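Local coordinates for protein exodeoxyribonuclease III (Neisseria meningitidis, PDB 2JC4) that probably removes nucleotides from the 3' ends of double-stranded DNA during repair, as a metal-dependent 3'-5' exonuclease of the AP endonuclease/ExoA family, at residues Arg89-Ala94 with Ile102-Val107; Leu80-Asp85 with Leu127-Arg132; Ile29-Glu34 with Val142-Phe147. One frame throughout, in Å; residues are numbered along the deposited sequence.

Contact 1: Arg89-Ala94 with Ile102-Val107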
loop_
_atom_site.group_PDB
_atom_site.type_symbol
_atom_site.label_atom_id
_atom_site.label_comp_id
_atom_site.label_asym_id
_atom_site.label_seq_id
_atom_site.Cartn_x
_atom_site.Cartn_y
_atom_site.Cartn_z
ATOM N N ARG A 89 0.524 -4.046 -13.529
ATOM C CA ARG A 89 1.595 -4.340 -12.569
ATOM C C ARG A 89 1.178 -3.852 -11.181
ATOM O O ARG A 89 1.352 -2.697 -10.857
ATOM C CB ARG A 89 2.903 -3.715 -13.046
ATOM C CG ARG A 89 3.358 -4.232 -14.429
ATOM C CD ARG A 89 3.248 -5.779 -14.509
ATOM N NE ARG A 89 4.061 -6.337 -15.606
ATOM C CZ ARG A 89 3.825 -7.506 -16.219
ATOM N NH1 ARG A 89 2.791 -8.287 -15.871
ATOM N NH2 ARG A 89 4.630 -7.900 -17.215
ATOM N N ARG A 90 0.627 -4.770 -10.375
ATOM C CA ARG A 90 -0.070 -4.379 -9.110
ATOM C C ARG A 90 0.327 -5.133 -7.870
ATOM O O ARG A 90 -0.027 -4.709 -6.770
ATOM C CB ARG A 90 -1.564 -4.585 -9.274
ATOM C CG ARG A 90 -2.177 -3.587 -10.249
ATOM C CD ARG A 90 -3.632 -3.826 -10.343
ATOM N NE ARG A 90 -4.280 -2.827 -11.202
ATOM C CZ ARG A 90 -4.653 -1.607 -10.801
ATOM N NH1 ARG A 90 -4.364 -1.200 -9.552
ATOM N NH2 ARG A 90 -5.269 -0.782 -11.663
ATOM N N VAL A 91 1.020 -6.275 -8.031
ATOM C CA VAL A 91 1.347 -7.143 -6.868
ATOM C C VAL A 91 2.802 -7.629 -7.001
ATOM O O VAL A 91 3.195 -8.234 -8.017
ATOM C CB VAL A 91 0.403 -8.374 -6.797
ATOM C CG1 VAL A 91 0.695 -9.262 -5.553
ATOM C CG2 VAL A 91 -1.075 -7.961 -6.824
ATOM N N ILE A 92 3.595 -7.348 -5.980
ATOM C CA ILE A 92 4.922 -7.926 -5.879
ATOM C C ILE A 92 5.106 -8.375 -4.441
ATOM O O ILE A 92 4.688 -7.688 -3.500
ATOM C CB ILE A 92 6.032 -6.901 -6.322
ATOM C CG1 ILE A 92 7.399 -7.607 -6.410
ATOM C CG2 ILE A 92 6.072 -5.621 -5.418
ATOM C CD1 ILE A 92 8.483 -6.752 -7.089
ATOM N N ALA A 93 5.707 -9.545 -4.264
ATOM C CA ALA A 93 5.972 -10.061 -2.914
ATOM C C ALA A 93 7.424 -10.520 -2.790
ATOM O O ALA A 93 8.049 -10.905 -3.770
ATOM C CB ALA A 93 5.014 -11.213 -2.564
ATOM N N ALA A 94 7.951 -10.506 -1.580
ATOM C CA ALA A 94 9.289 -11.035 -1.380
ATOM C C ALA A 94 9.445 -11.244 0.104
ATOM O O ALA A 94 8.694 -10.667 0.873
ATOM C CB ALA A 94 10.337 -10.076 -1.886
ATOM N N ILE A 102 3.949 -8.568 1.122
ATOM C CA ILE A 102 3.165 -8.522 -0.123
ATOM C C ILE A 102 2.706 -7.078 -0.371
ATOM O O ILE A 102 1.875 -6.581 0.372
ATOM C CB ILE A 102 1.949 -9.519 -0.049
ATOM C CG1 ILE A 102 2.442 -10.936 0.360
ATOM C CG2 ILE A 102 1.105 -9.455 -1.346
ATOM C CD1 ILE A 102 1.306 -11.937 0.668
ATOM N N ASN A 103 3.239 -6.423 -1.419
ATOM C CA ASN A 103 2.920 -5.034 -1.733
ATOM C C ASN A 103 1.857 -5.001 -2.839
ATOM O O ASN A 103 2.027 -5.626 -3.887
ATOM C CB ASN A 103 4.204 -4.347 -2.211
ATOM C CG ASN A 103 3.994 -2.914 -2.682
ATOM O OD1 ASN A 103 3.020 -2.251 -2.312
ATOM N ND2 ASN A 103 4.950 -2.414 -3.483
ATOM N N VAL A 104 0.788 -4.243 -2.616
ATOM C CA VAL A 104 -0.310 -4.147 -3.557
ATOM C C VAL A 104 -0.603 -2.695 -3.950
ATOM O O VAL A 104 -0.605 -1.790 -3.114
ATOM C CB VAL A 104 -1.608 -4.814 -2.964
ATOM C CG1 VAL A 104 -1.484 -6.327 -2.976
ATOM C CG2 VAL A 104 -1.978 -4.269 -1.498
ATOM N N TYR A 105 -0.844 -2.492 -5.229
ATOM C CA TYR A 105 -1.488 -1.285 -5.694
ATOM C C TYR A 105 -2.854 -1.758 -6.222
ATOM O O TYR A 105 -2.952 -2.245 -7.363
ATOM C CB TYR A 105 -0.657 -0.570 -6.799
ATOM C CG TYR A 105 -1.492 0.522 -7.406
ATOM C CD1 TYR A 105 -2.147 1.436 -6.574
ATOM C CD2 TYR A 105 -1.710 0.602 -8.801
ATOM C CE1 TYR A 105 -2.980 2.445 -7.113
ATOM C CE2 TYR A 105 -2.534 1.627 -9.344
ATOM C CZ TYR A 105 -3.174 2.512 -8.479
ATOM O OH TYR A 105 -4.034 3.491 -8.954
ATOM N N CYS A 106 -3.891 -1.695 -5.371
ATOM C CA CYS A 106 -5.164 -2.343 -5.675
ATOM C C CYS A 106 -5.940 -1.516 -6.677
ATOM O O CYS A 106 -5.778 -0.277 -6.757
ATOM C CB CYS A 106 -6.031 -2.524 -4.425
ATOM S SG CYS A 106 -5.253 -3.595 -3.178
ATOM N N VAL A 107 -6.815 -2.196 -7.399
ATOM C CA VAL A 107 -7.658 -1.534 -8.401
ATOM C C VAL A 107 -8.481 -0.387 -7.795
ATOM O O VAL A 107 -9.232 -0.582 -6.835
ATOM C CB VAL A 107 -8.594 -2.543 -9.120
ATOM C CG1 VAL A 107 -9.353 -1.860 -10.253
ATOM C CG2 VAL A 107 -7.777 -3.727 -9.650
HETATM O O HOH W 1 -6.105 1.712 -10.179
#

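Contact 2: Leu80-Asp85 with Leu127-Arg132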
loop_
_atom_site.group_PDB
_atom_site.type_symbol
_atom_site.label_atom_id
_atom_site.label_comp_id
_atom_site.label_asym_id
_atom_site.label_seq_id
_atom_site.Cartn_x
_atom_site.Cartn_y
_atom_site.Cartn_z
ATOM N N LEU A 80 -0.579 -12.392 -9.618
ATOM C CA LEU A 80 -1.557 -13.251 -8.934
ATOM C C LEU A 80 -1.829 -14.527 -9.733
ATOM O O LEU A 80 -2.285 -14.449 -10.917
ATOM C CB LEU A 80 -2.890 -12.503 -8.719
ATOM C CG LEU A 80 -2.828 -11.226 -7.871
ATOM C CD1 LEU A 80 -4.081 -10.383 -8.073
ATOM C CD2 LEU A 80 -2.544 -11.566 -6.386
ATOM N N PRO A 81 -1.562 -15.702 -9.117
ATOM C CA PRO A 81 -1.827 -16.993 -9.807
ATOM C C PRO A 81 -3.252 -17.203 -10.319
ATOM O O PRO A 81 -3.448 -17.877 -11.347
ATOM C CB PRO A 81 -1.514 -18.038 -8.727
ATOM C CG PRO A 81 -0.408 -17.375 -7.909
ATOM C CD PRO A 81 -0.925 -15.919 -7.799
ATOM N N ALA A 82 -4.241 -16.670 -9.605
ATOM C CA ALA A 82 -5.629 -16.785 -10.032
ATOM C C ALA A 82 -6.001 -15.763 -11.102
ATOM O O ALA A 82 -7.097 -15.811 -11.630
ATOM C CB ALA A 82 -6.603 -16.683 -8.825
ATOM N N LEU A 83 -5.114 -14.825 -11.407
ATOM C CA LEU A 83 -5.335 -13.866 -12.492
ATOM C C LEU A 83 -4.025 -13.714 -13.275
ATOM O O LEU A 83 -3.440 -12.602 -13.364
ATOM C CB LEU A 83 -5.833 -12.531 -11.915
ATOM C CG LEU A 83 -6.711 -11.627 -12.783
ATOM C CD1 LEU A 83 -8.065 -12.270 -13.141
ATOM C CD2 LEU A 83 -6.914 -10.317 -12.025
ATOM N N PRO A 84 -3.532 -14.848 -13.825
ATOM C CA PRO A 84 -2.140 -14.954 -14.278
ATOM C C PRO A 84 -1.807 -14.119 -15.511
ATOM O O PRO A 84 -0.629 -13.848 -15.772
ATOM C CB PRO A 84 -1.997 -16.445 -14.599
ATOM C CG PRO A 84 -3.364 -16.888 -14.974
ATOM C CD PRO A 84 -4.276 -16.105 -14.054
ATOM N N ASP A 85 -2.818 -13.707 -16.268
ATOM C CA ASP A 85 -2.523 -12.962 -17.478
ATOM C C ASP A 85 -3.015 -11.510 -17.442
ATOM O O ASP A 85 -3.168 -10.865 -18.477
ATOM C CB ASP A 85 -3.062 -13.713 -18.686
ATOM C CG ASP A 85 -2.526 -15.136 -18.771
ATOM O OD1 ASP A 85 -1.299 -15.322 -18.760
ATOM O OD2 ASP A 85 -3.335 -16.069 -18.846
ATOM N N LEU A 127 -6.646 -11.687 -5.296
ATOM C CA LEU A 127 -5.698 -11.343 -4.249
ATOM C C LEU A 127 -5.941 -12.181 -2.989
ATOM O O LEU A 127 -5.001 -12.664 -2.373
ATOM C CB LEU A 127 -5.814 -9.847 -3.913
ATOM C CG LEU A 127 -4.920 -9.362 -2.777
ATOM C CD1 LEU A 127 -3.410 -9.509 -3.174
ATOM C CD2 LEU A 127 -5.250 -7.934 -2.409
ATOM N N THR A 128 -7.201 -12.306 -2.599
ATOM C CA THR A 128 -7.573 -13.063 -1.397
ATOM C C THR A 128 -7.010 -14.494 -1.461
ATOM O O THR A 128 -6.456 -15.016 -0.481
ATOM C CB THR A 128 -9.119 -13.066 -1.227
ATOM O OG1 THR A 128 -9.571 -11.708 -1.264
ATOM C CG2 THR A 128 -9.497 -13.617 0.120
ATOM N N GLU A 129 -7.133 -15.100 -2.629
ATOM C CA GLU A 129 -6.654 -16.476 -2.847
ATOM C C GLU A 129 -5.128 -16.562 -2.683
ATOM O O GLU A 129 -4.585 -17.461 -2.036
ATOM C CB GLU A 129 -7.099 -16.943 -4.246
ATOM C CG GLU A 129 -7.557 -18.365 -4.267
ATOM C CD GLU A 129 -7.772 -18.864 -5.685
ATOM O OE1 GLU A 129 -6.847 -19.510 -6.231
ATOM O OE2 GLU A 129 -8.843 -18.569 -6.248
ATOM N N PHE A 130 -4.422 -15.618 -3.259
ATOM C CA PHE A 130 -2.969 -15.630 -3.175
ATOM C C PHE A 130 -2.521 -15.426 -1.736
ATOM O O PHE A 130 -1.653 -16.161 -1.234
ATOM C CB PHE A 130 -2.412 -14.501 -4.036
ATOM C CG PHE A 130 -0.932 -14.298 -3.899
ATOM C CD1 PHE A 130 -0.036 -15.304 -4.279
ATOM C CD2 PHE A 130 -0.431 -13.077 -3.462
ATOM C CE1 PHE A 130 1.341 -15.117 -4.192
ATOM C CE2 PHE A 130 0.970 -12.878 -3.356
ATOM C CZ PHE A 130 1.847 -13.889 -3.754
ATOM N N VAL A 131 -3.090 -14.406 -1.093
ATOM C CA VAL A 131 -2.728 -14.075 0.309
ATOM C C VAL A 131 -3.042 -15.273 1.226
ATOM O O VAL A 131 -2.203 -15.676 2.054
ATOM C CB VAL A 131 -3.353 -12.736 0.816
ATOM C CG1 VAL A 131 -2.946 -12.498 2.292
ATOM C CG2 VAL A 131 -2.870 -11.543 -0.021
ATOM N N ARG A 132 -4.220 -15.866 1.081
ATOM C CA ARG A 132 -4.585 -17.053 1.886
ATOM C C ARG A 132 -3.500 -18.191 1.810
ATOM O O ARG A 132 -3.100 -18.817 2.831
ATOM C CB ARG A 132 -5.906 -17.605 1.378
ATOM C CG ARG A 132 -6.435 -18.819 2.241
ATOM C CD ARG A 132 -7.731 -19.438 1.649
ATOM N NE ARG A 132 -8.851 -18.508 1.698
ATOM C CZ ARG A 132 -9.520 -18.051 0.636
ATOM N NH1 ARG A 132 -9.200 -18.445 -0.599
ATOM N NH2 ARG A 132 -10.535 -17.198 0.815
#

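Contact 3: Ile29-Glu34 with Val142-Phe147. With MG (magnesium ion), chain B.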
loop_
_atom_site.group_PDB
_atom_site.type_symbol
_atom_site.label_atom_id
_atom_site.label_comp_id
_atom_site.label_asym_id
_atom_site.label_seq_id
_atom_site.Cartn_x
_atom_site.Cartn_y
_atom_site.Cartn_z
ATOM N N ILE A 29 12.178 -1.415 5.464
ATOM C CA ILE A 29 11.554 -1.837 4.207
ATOM C C ILE A 29 10.621 -0.725 3.786
ATOM O O ILE A 29 9.828 -0.278 4.605
ATOM C CB ILE A 29 10.712 -3.116 4.396
ATOM C CG1 ILE A 29 11.627 -4.273 4.795
ATOM C CG2 ILE A 29 9.963 -3.538 3.085
ATOM C CD1 ILE A 29 10.852 -5.418 5.487
ATOM N N LEU A 30 10.766 -0.252 2.545
ATOM C CA LEU A 30 9.854 0.732 1.941
ATOM C C LEU A 30 9.224 0.080 0.718
ATOM O O LEU A 30 9.933 -0.382 -0.174
ATOM C CB LEU A 30 10.608 1.988 1.501
ATOM C CG LEU A 30 9.905 3.042 0.642
ATOM C CD1 LEU A 30 8.708 3.600 1.413
ATOM C CD2 LEU A 30 10.861 4.171 0.235
ATOM N N VAL A 31 7.907 -0.012 0.691
ATOM C CA VAL A 31 7.220 -0.500 -0.508
ATOM C C VAL A 31 6.491 0.673 -1.184
ATOM O O VAL A 31 5.956 1.556 -0.484
ATOM C CB VAL A 31 6.316 -1.707 -0.207
ATOM C CG1 VAL A 31 7.050 -2.786 0.619
ATOM C CG2 VAL A 31 4.993 -1.317 0.489
ATOM N N LEU A 32 6.474 0.654 -2.520
ATOM C CA LEU A 32 5.984 1.739 -3.348
ATOM C C LEU A 32 4.922 1.259 -4.308
ATOM O O LEU A 32 4.999 0.121 -4.808
ATOM C CB LEU A 32 7.139 2.349 -4.209
ATOM C CG LEU A 32 8.382 2.737 -3.416
ATOM C CD1 LEU A 32 9.481 3.224 -4.362
ATOM C CD2 LEU A 32 7.997 3.862 -2.469
ATOM N N GLN A 33 3.931 2.132 -4.542
ATOM C CA GLN A 33 2.913 1.950 -5.583
ATOM C C GLN A 33 2.875 3.180 -6.528
ATOM O O GLN A 33 3.246 4.304 -6.152
ATOM C CB GLN A 33 1.520 1.741 -4.973
ATOM C CG GLN A 33 1.468 0.651 -3.909
ATOM C CD GLN A 33 1.824 1.199 -2.528
ATOM O OE1 GLN A 33 1.473 2.314 -2.181
ATOM N NE2 GLN A 33 2.533 0.406 -1.748
ATOM N N GLU A 34 2.351 2.950 -7.729
ATOM C CA GLU A 34 2.249 3.950 -8.779
ATOM C C GLU A 34 3.626 4.431 -9.179
ATOM O O GLU A 34 3.892 5.644 -9.274
ATOM C CB GLU A 34 1.300 5.100 -8.406
ATOM C CG GLU A 34 -0.143 4.663 -8.371
ATOM C CD GLU A 34 -1.113 5.830 -8.378
ATOM O OE1 GLU A 34 -0.805 6.911 -8.943
ATOM O OE2 GLU A 34 -2.193 5.661 -7.800
ATOM N N VAL A 142 3.204 -9.545 6.052
ATOM C CA VAL A 142 2.644 -8.176 5.973
ATOM C C VAL A 142 2.071 -7.955 4.594
ATOM O O VAL A 142 2.785 -8.030 3.596
ATOM C CB VAL A 142 3.698 -7.064 6.301
ATOM C CG1 VAL A 142 3.062 -5.703 6.292
ATOM C CG2 VAL A 142 4.301 -7.259 7.689
ATOM N N LEU A 143 0.773 -7.680 4.535
ATOM C CA LEU A 143 0.114 -7.316 3.280
ATOM C C LEU A 143 -0.196 -5.832 3.344
ATOM O O LEU A 143 -1.002 -5.407 4.184
ATOM C CB LEU A 143 -1.190 -8.140 3.075
ATOM C CG LEU A 143 -2.185 -7.675 1.980
ATOM C CD1 LEU A 143 -1.571 -7.896 0.607
ATOM C CD2 LEU A 143 -3.564 -8.367 2.067
ATOM N N LEU A 144 0.443 -5.029 2.492
ATOM C CA LEU A 144 0.319 -3.566 2.628
ATOM C C LEU A 144 0.304 -2.866 1.298
ATOM O O LEU A 144 0.714 -3.437 0.277
ATOM C CB LEU A 144 1.435 -2.969 3.533
ATOM C CG LEU A 144 2.886 -2.850 2.987
ATOM C CD1 LEU A 144 3.807 -2.345 4.083
ATOM C CD2 LEU A 144 3.459 -4.192 2.400
ATOM N N GLY A 145 -0.187 -1.626 1.284
ATOM C CA GLY A 145 -0.239 -0.888 0.029
ATOM C C GLY A 145 -1.447 0.025 -0.018
ATOM O O GLY A 145 -2.015 0.390 1.018
ATOM N N ASP A 146 -1.783 0.440 -1.238
ATOM C CA ASP A 146 -2.922 1.292 -1.479
ATOM C C ASP A 146 -4.031 0.340 -1.829
ATOM O O ASP A 146 -3.989 -0.312 -2.876
ATOM C CB ASP A 146 -2.593 2.201 -2.646
ATOM C CG ASP A 146 -3.741 3.120 -3.030
ATOM O OD1 ASP A 146 -4.845 3.039 -2.428
ATOM O OD2 ASP A 146 -3.489 3.942 -3.935
ATOM N N PHE A 147 -5.010 0.216 -0.927
ATOM C CA PHE A 147 -6.096 -0.721 -1.113
ATOM C C PHE A 147 -7.246 -0.036 -1.837
ATOM O O PHE A 147 -8.108 -0.723 -2.338
ATOM C CB PHE A 147 -6.593 -1.311 0.227
ATOM C CG PHE A 147 -5.632 -2.267 0.847
ATOM C CD1 PHE A 147 -4.513 -1.772 1.536
ATOM C CD2 PHE A 147 -5.829 -3.662 0.751
ATOM C CE1 PHE A 147 -3.573 -2.634 2.097
ATOM C CE2 PHE A 147 -4.893 -4.538 1.334
ATOM C CZ PHE A 147 -3.769 -4.006 2.022
HETATM MG MG MG B . -2.087 8.877 -8.768
HETATM O O HOH W 2 -3.762 7.602 -8.153
HETATM O O HOH W 3 -3.253 10.706 -8.347
HETATM O O HOH W 4 -2.684 8.725 -10.880
HETATM O O HOH W 5 -1.508 8.604 -6.631
#

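Contact 1: Arg89-Ala94 with Ile102-Val107
NH1 of R90 donates to the backbone O of Y105 at 2.8 Å, with an N-H...O angle of 155°. The acceptor lies in the guanidinium plane, whereas the donor stands well above the carbonyl plane. R90 reaches this place on a chain extended from CG to NE, its methylenes lying against the same Y105 O. The guanidinium is held from several directions. V107 crosses R90 at about a right angle and sets CG2 3.9 Å above the plane, over the centre of one face. NH2 donates to water 1 at 3.0 Å, in the guanidinium plane, and to Q88, while NE makes a weak bond to Y119. Water 1 is also hydrogen-bonded to OH of Y105, so R90 is linked to both the backbone and the phenol of that residue. Obliquely to the tyrosine ring, R90 NH1 comes within 3.3 Å of CD2.

Behind this polar end run the two strands of a β hairpin, antiparallel at 169°. Y105 N returns a bond to R90 O at 2.8 Å, and I92 and N103 form a hydrogen-bonded pair through both N-H groups. V91, A93, I102 and V104 share one face, where A93 CB rests 3.9 Å from I102 CG1; helix 115-135 covers this side. On the reverse, I92 CG2 lies against N103 CB and ND2. The N103 amide faces the other sheet, accepting from Q33 and donating to L32 O.

Y105, a predicted active-site residue, is thus fixed through its backbone N, backbone O and phenol, with R90 bonded directly to the first two. R90 would add positive charge close to the active site, and the dihydrogenphosphate ion about 6 Å from its side chain (nearest atoms) may reflect this.

Contact 2: Leu80-Asp85 with Leu127-Arg132
This is an apolar loop-on-helix contact at one edge of the DNase I-like α/β sandwich, where the loop after outermost strand 76-78 folds against helix 115-135. The loop begins with a type I β turn from L80 to L83, closed by L83 N donating to L80 O at 2.9 Å. No hydrogen bond joins the two segments, and methyl and methylene groups make most of the contact. L80 does so mainly with CD2, which sits 3.8 Å from both the CA of L127 and the CB of F130, between these two residues three apart on the helix. CD1 of L127 closes over the same methyl at 3.9 Å. The side chains of L80 and F130 cross at about a right angle.

In F130, chi1 of 173° sets CG anti to the backbone N; the ring touches P81 of the loop and I102 of strand 99-105, and stacks with H77. P81 meets this ring obliquely, CD lying 3.7 Å from F130 CD1. Farther out the contact becomes partly solvent-exposed: the CB of A82 approaches the carboxylate of E129, 3.8 Å from OE1 and 3.9 Å from OE2.

Contact 3: Ile29-Glu34 with Val142-Phe147
Q33 has CG anti to the carbonyl carbon (chi1 -51°) and a bend at chi2 (87°), which together fold CD back over the chain at G145. NE2 then lies 3.5 Å from G145 CA, and OE1 lies 3.9 Å from D146 N. In L144, chi1 of 74° sets CG between the backbone N and the carbonyl carbon, where it meets V31 CG2 at 3.6 Å, the two side chains tip to tip. The pair joins strands of the two opposed sheets of the DNase I-like sandwich without any hydrogen bond between the segments. NE2 of Q33 is hydrogen-bonded to N103 OD1 and T5 OG1.

Past Q33, segment 29-34 ends at the metal site. E34, extended beyond CG, binds the magnesium ion through OE1 at 2.4 Å; four waters and N9 complete its six ligands. The other oxygen, OE2, lies 4.4 Å from D146 OD2, and N7 ND2 donates to both. D146 OD1 accepts from the backbone N of N148. One asparagine amide thus bridges two carboxylates that follow strands of the two sheets. D146 does not bind this ion; the nearness of the two carboxylates is consistent with its predicted metal-binding and catalytic roles.

Overall arrangement
Contact 1 lies between the other two: its centre is about 7 Å from that of contact 3 and about 11 Å from that of contact 2. On the helix side of the hairpin, V104 CG1 packs 3.7 Å from L127 CD1, joining contacts 1 and 2. On the sandwich side, the Q33-N103 bond ties contact 1 to contact 3 across the two sheets. Within one sheet, I102 N also bonds to V142 O at 2.8 Å. Contacts 2 and 3, about 17 Å apart between centres, still touch through V131 and L143. The active site forms where contacts 1 and 3 meet: Y105 OH lies 3.1 Å from E34 OE2, and the nearest atom of the Y105 side chain is about 6 Å from the magnesium ion.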